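Local coordinates for GCN5-related N-acetyltransferase (Kribbella flavida, PDB 4IUS), which probably transfers an acyl group, most likely acetyl from acetyl-CoA, to an acceptor substrate that is not established, as a member of the GNAT family, at residues T207-A210 with T211-F215; G17-S21 with R22-V26. The protein carries 1 engineered substitution. All coordinates share one frame; numbering follows the deposited sequence. Where two conformers were deposited one is given.

The two contacts lie in different halves of the chain, with centres 26 Å apart and nearest atoms about 12 Å apart, and they do not touch. Interaction 2 comes first. It joins the end of helix 6-19 to strand 22-27, an outermost strand of a three-stranded antiparallel sheet near the N-terminus. Interaction 1 follows much later, inside helix 202-216, which packs on the eight-stranded mixed sheet of the GNAT fold. Both are local contacts between neighbours in sequence. They share no helix, strand or sheet. The two parts of the protein are still tied directly: Arg20 NH2 of interaction 2 bonds to Ile181 O, in the loop between strands 171-179 and 185-193 of the mixed sheet.

Interaction 1 (T207-A210 with T211-F215); sequences TAYA and TQQAF
Tyr209 and Gln213 pack against each other one turn apart on helix 202-216. CG of Gln213 sits over one face of the tyrosine ring, 4.1 Å from the ring centroid and shifted toward the rim. This is a CH-pi contact. The glutamine chain folds back at chi2, which lays its amide over the same ring. Ring and amide planes are 29° apart. NE2 of Gln213 comes within 3.5 Å of Tyr209 CE1.

Gln212 behaves differently. Its chain is extended beyond CG, and its amide stands steeply to the ring, the planes 75° apart. OE1 of Gln212 approaches Tyr209 CD1 at 3.6 Å.

On another side of the helix, Thr211 turns back to Thr207. With chi1 at -54°, OG1 lies beside its own backbone N. From there OG1 of Thr211 donates to Thr207 O over 2.8 Å, from above the carbonyl plane. Thr211 N reaches Thr207 O over 2.9 Å, from the opposite face of that plane. Two bonds thus grip one carbonyl oxygen. Thr211 OG1 is also hydrogen-bonded to Tyr241 OH, which ties this turn to the residue just before strand 242-251. Gln212 N, Gln213 N and Ala214 N continue the backbone ladder to Ala208 O, Tyr209 O and Ala210 O.

Thr207 and Thr211 both touch Val188, while Gln213 and Ala214 touch Trp178. These contacts seat the helix on the sheet. It is the helix of a beta-alpha-beta unit, between strands 185-193 and 222-225 of the GNAT fold.

Interaction 2 (G17-S21 with R22-V26); sequences GLVRS and RRQVV. With SO4 (sulfate ion), chain C.
Arg22 reaches back to Leu18 across the turn from helix 6-19 into strand 22-27, the first strand of a three-stranded antiparallel sheet. Its CG lies beside the backbone N (chi1 -64°), and the chain then runs extended to NE. This carries the guanidinium back to the last turn of the helix.

There NH1 of Arg22 donates to Leu18 O over 3.1 Å. The acceptor lies near the guanidinium plane, and the donor meets a lone pair of the carbonyl. The N-H...O angle is 158°. CD2 of Leu18 covers one face of the same guanidinium, over its centre and 3.5 Å above the plane. One residue thus meets the arginine both at an edge and on a face. NE of Arg22 bonds to Leu42 O, so a second carbonyl holds the group.

Ser21 OG is 3.0 Å from Arg22 NH1, but the angle is poor for a hydrogen bond. Farther along, Gln24 extends beyond CG and lays its amide end against Val19, with CD 3.8 Å from Val19 CG1. Leu33 of strand 30-35 touches both Leu18 and Val19, which joins the helix end to the sheet.

The extended Arg20 side chain ends at a sulfate ion, probably from the crystallisation liquor. Its NH2 also bonds to Ile181 O, and Gln16 NE2 is a further donor to the sulfate. The edge of the Arg20 guanidinium meets the ion with two nearly straight bonds, NE to O2 at 2.6 Å and NH2 to O1 at 2.9 Å.

Interaction 1 (T207-A210 with T211-F215)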
# COMPACT_ATOMS: atom_id res chain seq x y z
N THR A 207 7.12 11.23 -5.25
CA THR A 207 6.11 10.28 -5.76
C THR A 207 6.32 10.03 -7.24
O THR A 207 6.35 8.88 -7.70
CB THR A 207 4.69 10.80 -5.52
OG1 THR A 207 4.49 11.02 -4.12
CG2 THR A 207 3.65 9.81 -6.01
N ALA A 208 6.51 11.09 -8.01
CA ALA A 208 6.68 11.00 -9.46
C ALA A 208 7.93 10.23 -9.82
O ALA A 208 7.94 9.36 -10.68
CB ALA A 208 6.65 12.39 -10.08
N TYR A 209 9.04 10.55 -9.13
CA TYR A 209 10.32 9.92 -9.43
C TYR A 209 10.35 8.47 -9.01
O TYR A 209 10.86 7.63 -9.74
CB TYR A 209 11.48 10.73 -8.78
CG TYR A 209 12.84 10.28 -9.23
CD1 TYR A 209 13.28 10.50 -10.53
CD2 TYR A 209 13.70 9.66 -8.33
CE1 TYR A 209 14.52 10.05 -10.91
CE2 TYR A 209 14.95 9.22 -8.73
CZ TYR A 209 15.34 9.42 -10.04
OH TYR A 209 16.61 8.99 -10.45
N ALA A 210 9.73 8.13 -7.88
CA ALA A 210 9.61 6.74 -7.45
C ALA A 210 8.76 5.93 -8.48
O ALA A 210 9.13 4.82 -8.87
CB ALA A 210 8.99 6.59 -6.08
N THR A 211 7.65 6.53 -8.92
CA THR A 211 6.81 5.88 -9.91
C THR A 211 7.62 5.63 -11.19
O THR A 211 7.58 4.55 -11.79
CB THR A 211 5.55 6.70 -10.23
OG1 THR A 211 4.85 6.97 -9.02
CG2 THR A 211 4.61 5.91 -11.14
N GLN A 212 8.34 6.67 -11.62
CA GLN A 212 9.13 6.57 -12.83
C GLN A 212 10.16 5.48 -12.73
O GLN A 212 10.36 4.71 -13.67
CB GLN A 212 9.82 7.89 -13.10
CG GLN A 212 10.60 7.92 -14.41
CD GLN A 212 11.30 9.23 -14.60
OE1 GLN A 212 12.13 9.60 -13.79
NE2 GLN A 212 10.89 9.97 -15.60
N GLN A 213 10.84 5.34 -11.59
CA GLN A 213 11.79 4.28 -11.43
C GLN A 213 11.17 2.88 -11.39
O GLN A 213 11.71 1.92 -11.96
CB GLN A 213 12.67 4.55 -10.19
CG GLN A 213 13.47 5.85 -10.27
CD GLN A 213 14.20 5.96 -11.59
OE1 GLN A 213 15.01 5.11 -11.92
NE2 GLN A 213 13.85 6.98 -12.39
N ALA A 214 10.01 2.75 -10.76
CA ALA A 214 9.30 1.50 -10.76
C ALA A 214 9.02 1.04 -12.20
O ALA A 214 9.15 -0.13 -12.51
CB ALA A 214 7.99 1.61 -9.96
N PHE A 215 8.64 1.99 -13.07
CA PHE A 215 8.40 1.66 -14.47
C PHE A 215 9.69 1.42 -15.26
O PHE A 215 9.76 0.48 -16.06
CB PHE A 215 7.66 2.81 -15.13
CG PHE A 215 6.24 3.06 -14.65
CD1 PHE A 215 5.44 2.06 -14.12
CD2 PHE A 215 5.68 4.29 -14.77
CE1 PHE A 215 4.13 2.31 -13.76
CE2 PHE A 215 4.36 4.55 -14.42
CZ PHE A 215 3.59 3.56 -13.92

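Interaction 2 (G17-S21 with R22-V26)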
# COMPACT_ATOMS: atom_id res chain seq x y z
N GLY A 17 1.81 -10.25 -3.64
CA GLY A 17 2.93 -9.65 -2.89
C GLY A 17 2.94 -10.06 -1.43
O GLY A 17 3.99 -10.43 -0.87
N LEU A 18 1.77 -10.04 -0.82
CA LEU A 18 1.67 -10.28 0.61
C LEU A 18 2.06 -11.70 0.99
O LEU A 18 2.65 -11.94 2.05
CB LEU A 18 0.27 -10.00 1.13
CG LEU A 18 -0.13 -8.52 1.20
CD1 LEU A 18 -1.64 -8.38 1.39
CD2 LEU A 18 0.60 -7.75 2.31
N VAL A 19 1.69 -12.67 0.15
CA VAL A 19 1.92 -14.07 0.48
C VAL A 19 3.39 -14.47 0.41
O VAL A 19 3.75 -15.50 0.94
CB VAL A 19 1.10 -15.06 -0.37
CG1 VAL A 19 -0.40 -14.85 -0.21
CG2 VAL A 19 1.50 -15.04 -1.83
N ARG A 20 4.24 -13.66 -0.21
CA ARG A 20 5.66 -13.99 -0.27
C ARG A 20 6.28 -14.06 1.12
O ARG A 20 7.31 -14.72 1.26
CB ARG A 20 6.43 -13.01 -1.13
CG ARG A 20 5.99 -12.97 -2.58
CD ARG A 20 6.71 -11.86 -3.32
NE ARG A 20 6.40 -11.86 -4.75
CZ ARG A 20 6.17 -10.76 -5.49
NH1 ARG A 20 6.17 -9.55 -4.97
NH2 ARG A 20 5.94 -10.89 -6.78
N SER A 21 5.72 -13.36 2.11
CA SER A 21 6.29 -13.33 3.45
C SER A 21 5.31 -13.64 4.59
O SER A 21 5.59 -13.39 5.76
CB SER A 21 6.96 -11.98 3.71
OG SER A 21 6.01 -10.96 3.67
N ARG A 22 4.14 -14.16 4.25
CA ARG A 22 3.11 -14.45 5.23
C ARG A 22 2.50 -15.82 5.03
O ARG A 22 2.32 -16.26 3.89
CB ARG A 22 2.01 -13.39 5.18
CG ARG A 22 2.50 -12.00 5.56
CD ARG A 22 1.56 -10.92 5.18
NE ARG A 22 2.07 -9.62 5.50
CZ ARG A 22 2.92 -8.90 4.78
NH1 ARG A 22 3.46 -9.39 3.70
NH2 ARG A 22 3.23 -7.68 5.21
N ARG A 23 2.18 -16.45 6.15
CA ARG A 23 1.47 -17.72 6.14
C ARG A 23 0.01 -17.48 5.85
O ARG A 23 -0.58 -16.52 6.36
CB ARG A 23 1.67 -18.46 7.48
CG ARG A 23 0.91 -19.76 7.60
CD ARG A 23 1.36 -20.52 8.82
NE ARG A 23 1.03 -19.84 10.06
CZ ARG A 23 -0.14 -19.95 10.69
NH1 ARG A 23 -1.13 -20.63 10.15
NH2 ARG A 23 -0.33 -19.33 11.84
N GLN A 24 -0.58 -18.36 5.05
CA GLN A 24 -1.96 -18.22 4.62
C GLN A 24 -2.90 -19.11 5.41
O GLN A 24 -2.61 -20.29 5.66
CB GLN A 24 -2.11 -18.63 3.16
CG GLN A 24 -1.33 -17.78 2.21
CD GLN A 24 -1.41 -18.32 0.82
OE1 GLN A 24 -2.49 -18.58 0.31
NE2 GLN A 24 -0.25 -18.59 0.24
N VAL A 25 -4.03 -18.54 5.78
CA VAL A 25 -5.19 -19.27 6.32
C VAL A 25 -6.37 -19.01 5.38
O VAL A 25 -7.06 -17.99 5.48
CB VAL A 25 -5.51 -18.84 7.75
CG1 VAL A 25 -6.75 -19.58 8.26
CG2 VAL A 25 -4.27 -19.07 8.63
N VAL A 26 -6.51 -19.85 4.37
CA VAL A 26 -7.56 -19.66 3.37
C VAL A 26 -8.86 -20.24 3.92
O VAL A 26 -8.92 -21.36 4.39
CB VAL A 26 -7.25 -20.33 2.03
CG1 VAL A 26 -8.42 -20.17 1.05
CG2 VAL A 26 -5.96 -19.74 1.44
S SO4 C . 5.87 -14.62 -7.23
O1 SO4 C . 6.14 -13.48 -8.14
O2 SO4 C . 6.24 -14.26 -5.85
O3 SO4 C . 4.42 -14.90 -7.19
O4 SO4 C . 6.65 -15.80 -7.65